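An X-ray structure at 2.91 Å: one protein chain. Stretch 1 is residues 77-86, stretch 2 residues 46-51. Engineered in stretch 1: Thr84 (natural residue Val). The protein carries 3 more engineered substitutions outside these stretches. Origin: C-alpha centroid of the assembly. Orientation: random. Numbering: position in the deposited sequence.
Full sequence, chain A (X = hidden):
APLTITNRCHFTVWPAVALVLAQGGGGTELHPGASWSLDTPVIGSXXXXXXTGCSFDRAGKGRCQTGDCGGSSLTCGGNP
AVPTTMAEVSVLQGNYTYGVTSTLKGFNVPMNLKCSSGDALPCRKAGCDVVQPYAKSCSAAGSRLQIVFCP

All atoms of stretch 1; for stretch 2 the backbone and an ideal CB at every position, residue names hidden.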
# COMPACT_ATOMS: atom_id res chain seq x y z
N GLY A 77 -4.47 -8.27 12.53
CA GLY A 77 -4.55 -7.02 11.80
C GLY A 77 -3.15 -6.60 11.46
O GLY A 77 -2.25 -6.67 12.29
N GLY A 78 -2.99 -6.18 10.22
CA GLY A 78 -1.72 -5.68 9.73
C GLY A 78 -0.82 -6.82 9.37
O GLY A 78 0.33 -6.59 8.93
N ASN A 79 -1.34 -8.06 9.55
CA ASN A 79 -0.60 -9.25 9.12
C ASN A 79 -1.21 -10.05 7.96
O ASN A 79 -1.78 -11.13 8.19
CB ASN A 79 -0.35 -10.17 10.30
CG ASN A 79 0.35 -9.45 11.42
OD1 ASN A 79 1.28 -8.67 11.18
ND2 ASN A 79 -0.09 -9.68 12.66
N PRO A 80 -1.10 -9.52 6.72
CA PRO A 80 -1.56 -10.29 5.56
C PRO A 80 -0.64 -11.49 5.28
O PRO A 80 0.48 -11.55 5.81
CB PRO A 80 -1.53 -9.27 4.40
CG PRO A 80 -0.56 -8.19 4.83
CD PRO A 80 -0.64 -8.12 6.35
N ALA A 81 -1.12 -12.42 4.44
CA ALA A 81 -0.36 -13.63 4.13
C ALA A 81 0.91 -13.35 3.30
O ALA A 81 0.92 -12.53 2.36
CB ALA A 81 -1.28 -14.63 3.41
N VAL A 82 1.98 -14.04 3.66
CA VAL A 82 3.23 -14.11 2.87
C VAL A 82 2.95 -14.85 1.53
O VAL A 82 2.31 -15.91 1.52
CB VAL A 82 4.35 -14.85 3.73
CG1 VAL A 82 5.69 -15.05 2.98
CG2 VAL A 82 4.59 -14.12 5.06
N PRO A 83 3.46 -14.33 0.40
CA PRO A 83 4.29 -13.17 0.36
C PRO A 83 3.46 -11.94 0.11
O PRO A 83 2.34 -12.04 -0.45
CB PRO A 83 5.19 -13.45 -0.84
CG PRO A 83 4.35 -14.30 -1.77
CD PRO A 83 3.26 -14.91 -0.95
N THR A 84 3.99 -10.79 0.52
CA THR A 84 3.39 -9.51 0.19
C THR A 84 4.35 -8.34 0.37
O THR A 84 5.14 -8.31 1.32
CB THR A 84 2.11 -9.23 1.01
OG1 THR A 84 1.67 -7.89 0.72
CG2 THR A 84 2.33 -9.42 2.53
N THR A 85 4.28 -7.38 -0.54
CA THR A 85 5.11 -6.19 -0.48
C THR A 85 4.42 -5.18 0.43
O THR A 85 3.24 -4.91 0.23
CB THR A 85 5.27 -5.57 -1.87
OG1 THR A 85 5.85 -6.58 -2.74
CG2 THR A 85 6.18 -4.35 -1.81
N MET A 86 5.15 -4.67 1.43
CA MET A 86 4.61 -3.76 2.46
C MET A 86 5.12 -2.33 2.40
O MET A 86 6.32 -2.05 2.66
CB MET A 86 4.85 -4.29 3.85
CG MET A 86 3.74 -5.12 4.38
SD MET A 86 2.28 -4.13 4.70
CE MET A 86 1.49 -5.23 5.90
N UNK A 46 0.06 4.21 8.36
CA UNK A 46 -0.82 3.27 7.69
C UNK A 46 0.04 2.29 6.91
O UNK A 46 1.08 2.67 6.38
CB UNK A 46 -1.81 3.99 6.77
N UNK A 47 -0.41 1.03 6.86
CA UNK A 47 0.20 0.03 6.00
C UNK A 47 -0.58 0.08 4.72
O UNK A 47 -1.82 0.24 4.75
CB UNK A 47 0.20 -1.37 6.62
N UNK A 48 0.14 -0.07 3.59
CA UNK A 48 -0.49 -0.06 2.28
C UNK A 48 0.12 -1.21 1.52
O UNK A 48 1.34 -1.30 1.39
CB UNK A 48 -0.30 1.27 1.55
N UNK A 49 -0.73 -2.09 1.02
CA UNK A 49 -0.28 -3.20 0.17
C UNK A 49 -1.31 -3.58 -0.86
O UNK A 49 -2.49 -3.32 -0.66
CB UNK A 49 0.06 -4.42 1.02
N UNK A 50 -0.87 -4.22 -1.94
CA UNK A 50 -1.78 -4.74 -2.95
C UNK A 50 -2.04 -6.23 -2.82
O UNK A 50 -1.17 -7.00 -2.39
CB UNK A 50 -1.22 -4.44 -4.34
N UNK A 51 -3.26 -6.64 -3.22
CA UNK A 51 -3.67 -8.04 -3.21
C UNK A 51 -4.09 -8.46 -4.60
O UNK A 51 -4.76 -7.70 -5.32
CB UNK A 51 -4.81 -8.27 -2.21

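Stretch 2 runs as an extended strand, so its CB atoms alternate, and the rule to read is which of them meet the loop of stretch 1.

Position 46 has no atom of stretch 1 within 5.5 Å of its ideal CB. With an ordinary strand backbone, phi/psi -133/145, the contact leaves the choice wide open. The residue is Gln46, and it takes no part here.

Position 47 points its CB toward stretch 1, and the ideal CB lies 4.0 Å from Met86 SD. In a different direction from the sulfur, roughly at right angles to it as seen from the CB, lies Gly78, whose lack of a side chain leaves room there. No charge is on offer, so a broad apolar or aromatic side chain would suit: Leu, Met, Phe or Tyr. The deposited residue is Tyr47, chi1 m. Its CD1 lies 3.9 Å from Met86 SD, the sulfur sits obliquely 4.6 Å from the ring centroid, and Met86 CE is over one face. On the glycine side, Tyr47 CD2 comes to 4.2 Å from Gly78 CA. Gly78 has positive phi, which favours glycine by itself; an ideal CB there would also be tight, 3.5 Å from Tyr47 CE2.

Position 48 turns its CB away, with nothing of stretch 1 in range. Any strand-compatible residue would do, beta-branched ones especially. It is Ile48, whose backbone O lies 4.0 Å from Met86 C; no hydrogen bond joins the two stretches.

Position 49 faces stretch 1 again, and its CA pairs with that of Met86 at 5.4 Å. The ideal CB is 3.3 Å from Thr85 O, 3.8 Å from Thr84 OG1 and 4.3 Å from Met86 SD. Further along, the Pro80 ring and the Met86 methyl offer apolar surface to a long or flat side chain: Met, Phe, Tyr or Trp could all use it. The residue is Trp49, chi1 p, with the largest area covered in this contact. Pro80 CG stands over the indole face, 4.0 Å from the centroid of the five-membered ring and 18° off its normal, a CH-pi contact. Met86 CE approaches Trp49 CE3 obliquely at 3.9 Å, so Met86 serves both aromatic residues. The engineered Thr84 places OG1 3.8 Å from Trp49 CB, and that hydroxyl donates a weak hydrogen bond to Thr85 O within its own stretch.

Position 50 points sideways, with nothing near its ideal CB; this contact would tolerate many residues. Gly50 adds little beyond its backbone.

Position 51 is likewise sideways and free of stretch 1, so a long polar chain is acceptable. Arg51 makes its hydrogen bonds elsewhere in the structure.

Stretch 2 (46-51) QYIWGR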
# COMPACT_ATOMS: atom_id res chain seq x y z
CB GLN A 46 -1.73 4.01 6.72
CG GLN A 46 -2.55 5.12 7.33
CD GLN A 46 -2.99 6.16 6.30
OE1 GLN A 46 -2.15 6.72 5.58
NE2 GLN A 46 -4.30 6.42 6.23
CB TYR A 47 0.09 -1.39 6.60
CG TYR A 47 1.07 -1.71 7.70
CD1 TYR A 47 2.43 -1.46 7.52
CD2 TYR A 47 0.63 -2.27 8.92
CE1 TYR A 47 3.34 -1.76 8.53
CE2 TYR A 47 1.52 -2.58 9.94
CZ TYR A 47 2.88 -2.32 9.75
OH TYR A 47 3.77 -2.60 10.79
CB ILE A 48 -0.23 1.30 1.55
CG1 ILE A 48 -0.91 2.44 2.31
CG2 ILE A 48 -0.68 1.27 0.07
CD1 ILE A 48 -0.48 3.79 1.91
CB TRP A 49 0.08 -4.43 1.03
CG TRP A 49 -1.10 -5.11 1.65
CD1 TRP A 49 -1.77 -6.16 1.14
CD2 TRP A 49 -1.72 -4.79 2.89
NE1 TRP A 49 -2.79 -6.53 1.99
CE2 TRP A 49 -2.79 -5.70 3.07
CE3 TRP A 49 -1.49 -3.82 3.88
CZ2 TRP A 49 -3.63 -5.66 4.18
CZ3 TRP A 49 -2.32 -3.78 4.98
CH2 TRP A 49 -3.38 -4.70 5.12
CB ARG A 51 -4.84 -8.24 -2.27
CG ARG A 51 -4.67 -7.62 -0.89
CD ARG A 51 -6.01 -7.62 -0.19
NE ARG A 51 -6.85 -6.51 -0.62
CZ ARG A 51 -8.13 -6.39 -0.32
NH1 ARG A 51 -8.73 -7.34 0.38
NH2 ARG A 51 -8.81 -5.34 -0.74
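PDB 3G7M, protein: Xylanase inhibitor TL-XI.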